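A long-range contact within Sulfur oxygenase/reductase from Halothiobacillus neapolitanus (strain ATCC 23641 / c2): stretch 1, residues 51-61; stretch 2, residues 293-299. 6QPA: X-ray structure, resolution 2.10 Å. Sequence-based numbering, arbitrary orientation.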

# COMPACT_ATOMS: atom_id res chain seq x y z
N THR A 51 27.16 -4.27 34.56
CA THR A 51 25.84 -4.58 34.03
C THR A 51 24.72 -3.86 34.75
O THR A 51 23.61 -3.79 34.21
CB THR A 51 25.57 -6.09 34.14
OG1 THR A 51 25.75 -6.51 35.50
CG2 THR A 51 26.51 -6.87 33.23
N GLY A 52 24.98 -3.31 35.93
CA GLY A 52 23.93 -2.62 36.67
C GLY A 52 24.40 -2.29 38.08
O GLY A 52 25.61 -2.23 38.35
N ILE A 53 23.43 -2.07 38.97
CA ILE A 53 23.70 -1.76 40.37
C ILE A 53 22.67 -2.48 41.23
O ILE A 53 21.68 -3.04 40.74
CB ILE A 53 23.65 -0.25 40.69
CG1 ILE A 53 22.19 0.24 40.58
CG2 ILE A 53 24.62 0.56 39.84
CD1 ILE A 53 21.95 1.63 41.19
N HIS A 54 22.90 -2.45 42.54
CA HIS A 54 21.87 -2.84 43.48
C HIS A 54 21.07 -1.60 43.88
O HIS A 54 21.64 -0.69 44.47
CB HIS A 54 22.44 -3.51 44.72
CG HIS A 54 21.43 -4.33 45.46
ND1 HIS A 54 20.30 -3.79 46.03
CD2 HIS A 54 21.35 -5.67 45.68
CE1 HIS A 54 19.58 -4.75 46.58
NE2 HIS A 54 20.19 -5.90 46.38
N PRO A 55 19.78 -1.53 43.57
CA PRO A 55 18.98 -0.34 43.94
C PRO A 55 18.74 -0.20 45.44
O PRO A 55 18.27 0.86 45.87
CB PRO A 55 17.66 -0.55 43.19
CG PRO A 55 17.92 -1.66 42.22
CD PRO A 55 18.98 -2.51 42.82
N MET A 56 19.02 -1.25 46.23
CA MET A 56 18.93 -1.24 47.69
C MET A 56 17.57 -0.73 48.16
O MET A 56 17.45 0.21 48.95
CB MET A 56 20.08 -0.43 48.31
CG MET A 56 21.35 -1.26 48.44
SD MET A 56 22.79 -0.36 49.06
CE MET A 56 22.19 0.19 50.67
N ALA A 57 16.52 -1.40 47.65
CA ALA A 57 15.15 -1.17 48.09
C ALA A 57 14.74 0.28 47.86
O ALA A 57 14.00 0.88 48.66
CB ALA A 57 14.97 -1.59 49.55
N GLY A 58 15.21 0.87 46.76
CA GLY A 58 14.80 2.19 46.34
C GLY A 58 15.75 3.32 46.70
O GLY A 58 15.51 4.46 46.28
N ARG A 59 16.79 3.04 47.49
CA ARG A 59 17.81 4.05 47.78
C ARG A 59 18.46 4.54 46.49
O ARG A 59 18.76 5.73 46.36
CB ARG A 59 18.85 3.47 48.73
CG ARG A 59 20.10 4.28 48.93
CD ARG A 59 19.86 5.56 49.68
NE ARG A 59 21.12 6.26 49.88
CZ ARG A 59 21.66 7.11 49.01
NH1 ARG A 59 21.02 7.38 47.87
NH2 ARG A 59 22.83 7.68 49.29
N TYR A 60 18.64 3.66 45.51
CA TYR A 60 19.07 4.08 44.18
C TYR A 60 18.03 3.64 43.16
O TYR A 60 18.32 2.83 42.27
CB TYR A 60 20.44 3.50 43.84
CG TYR A 60 21.45 3.80 44.91
CD1 TYR A 60 21.98 5.08 45.04
CD2 TYR A 60 21.84 2.83 45.81
CE1 TYR A 60 22.89 5.38 46.03
CE2 TYR A 60 22.76 3.12 46.82
CZ TYR A 60 23.28 4.41 46.91
OH TYR A 60 24.19 4.72 47.88
N GLY A 61 16.82 4.18 43.31
CA GLY A 61 15.68 3.76 42.53
C GLY A 61 15.76 4.11 41.06
O GLY A 61 14.98 3.57 40.27
N GLY A 293 28.63 4.92 51.72
CA GLY A 293 28.24 3.62 51.23
C GLY A 293 27.30 2.91 52.19
O GLY A 293 26.79 3.50 53.16
N PRO A 294 27.06 1.61 51.94
CA PRO A 294 27.65 0.87 50.82
C PRO A 294 26.96 1.16 49.48
O PRO A 294 25.80 1.54 49.46
CB PRO A 294 27.44 -0.59 51.21
CG PRO A 294 26.25 -0.58 52.11
CD PRO A 294 26.21 0.76 52.79
N TYR A 295 27.71 1.03 48.39
CA TYR A 295 27.18 1.13 47.04
C TYR A 295 27.67 -0.08 46.25
O TYR A 295 28.88 -0.34 46.18
CB TYR A 295 27.64 2.43 46.36
CG TYR A 295 27.01 2.69 44.99
CD1 TYR A 295 25.70 3.16 44.89
CD2 TYR A 295 27.73 2.48 43.82
CE1 TYR A 295 25.12 3.41 43.64
CE2 TYR A 295 27.17 2.73 42.58
CZ TYR A 295 25.87 3.18 42.49
OH TYR A 295 25.33 3.43 41.25
N TYR A 296 26.74 -0.84 45.69
CA TYR A 296 27.06 -2.10 45.03
C TYR A 296 26.86 -1.97 43.53
O TYR A 296 25.74 -1.72 43.07
CB TYR A 296 26.19 -3.22 45.60
CG TYR A 296 26.73 -3.74 46.93
CD1 TYR A 296 27.72 -4.70 46.94
CD2 TYR A 296 26.28 -3.25 48.14
CE1 TYR A 296 28.24 -5.20 48.10
CE2 TYR A 296 26.81 -3.74 49.33
CZ TYR A 296 27.79 -4.71 49.30
OH TYR A 296 28.36 -5.23 50.45
N MET A 297 27.95 -2.14 42.77
CA MET A 297 27.89 -2.23 41.31
C MET A 297 27.92 -3.70 40.87
O MET A 297 28.67 -4.50 41.43
CB MET A 297 29.05 -1.47 40.66
CG MET A 297 29.06 0.02 40.98
SD MET A 297 30.63 0.80 40.55
CE MET A 297 30.58 0.64 38.76
N PHE A 298 27.10 -4.03 39.87
CA PHE A 298 27.05 -5.38 39.31
C PHE A 298 27.93 -5.45 38.06
O PHE A 298 27.89 -4.55 37.22
CB PHE A 298 25.61 -5.77 38.92
CG PHE A 298 24.74 -6.18 40.09
CD1 PHE A 298 24.84 -5.53 41.32
CD2 PHE A 298 23.81 -7.21 39.93
CE1 PHE A 298 24.02 -5.90 42.39
CE2 PHE A 298 22.99 -7.59 40.99
CZ PHE A 298 23.08 -6.93 42.22
N PHE A 299 28.69 -6.54 37.94
CA PHE A 299 29.58 -6.77 36.81
C PHE A 299 29.45 -8.19 36.26
O PHE A 299 29.16 -9.15 36.98
CB PHE A 299 31.05 -6.62 37.19
CG PHE A 299 31.44 -5.26 37.63
CD1 PHE A 299 31.28 -4.88 38.95
CD2 PHE A 299 32.03 -4.37 36.73
CE1 PHE A 299 31.68 -3.63 39.38
CE2 PHE A 299 32.44 -3.12 37.15
CZ PHE A 299 32.26 -2.75 38.49
O HOH W 1 26.26 -9.86 35.59
O HOH W 2 24.10 0.06 45.42
O HOH W 3 24.27 3.62 50.24

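What does the beginning of stretch 2 meet? P294, which follows a cis peptide bond, faces residues that lie beyond the strand part of stretch 1. Its ring approaches the end of the M56 side chain, with M56 CE 4.4 Å from P294 CG. Its carbonyl oxygen lies at the edge of the Y60 ring, but P294 O and Y60 OH are 3.9 Å apart, too far for a direct hydrogen bond. Water 3 fills the gap: it donates to P294 O at 2.7 Å and is hydrogen-bonded to Y60 OH at 2.6 Å.

How does Y295 pack, given that its CA-to-CB bond points sideways? The end of the side chain comes nearer to stretch 1 than that bond suggests, and its ring sets an edge against the face of Y60. The planes stand at 89°, the centroids are 4.8 Å apart, and Y295 CD1 reaches to 3.4 Å from Y60 CZ. This is a nearly ideal T-shaped arrangement, in which ring hydrogens point into the π cloud. Further out, Y295 OH lies 3.3 Å from I53 CG2, so the same side chain touches both the strand of stretch 1 and the loop after it.

Where does the backbone pairing take hold? At Y296, whose carbonyl accepts a hydrogen bond from H54, with H54 N to Y296 O at 3.0 Å and a nearly straight angle of 165°. The same oxygen receives a CA-H...O contact from I53, I53 CA to Y296 O being 3.4 Å. The Y296 nitrogen does not reach H54 O directly; water 2 bridges them, accepting from Y296 N at 2.8 Å and donating to H54 O at 2.7 Å. M297 then pairs with I53 without hydrogen bonds between them; their CA atoms are 4.3 Å apart and both side chains project from the same face of the sheet.

What secures the far end of the contact? F298 and G52 form an antiparallel hydrogen-bonded pair: F298 N donates to G52 O at 2.8 Å, while the return bond from G52 N to F298 O is weak at 3.4 Å. F298 O is better served by T51 N, at 2.8 Å and 162°. The F298 ring lies with one face under I53 O and brings CE1 to 3.7 Å from H54 CB. F299 closes the run more loosely: its CA-to-CB bond points away, and water 1 weakly bridges F299 O at 3.3 Å and T51 OG1 at 3.4 Å.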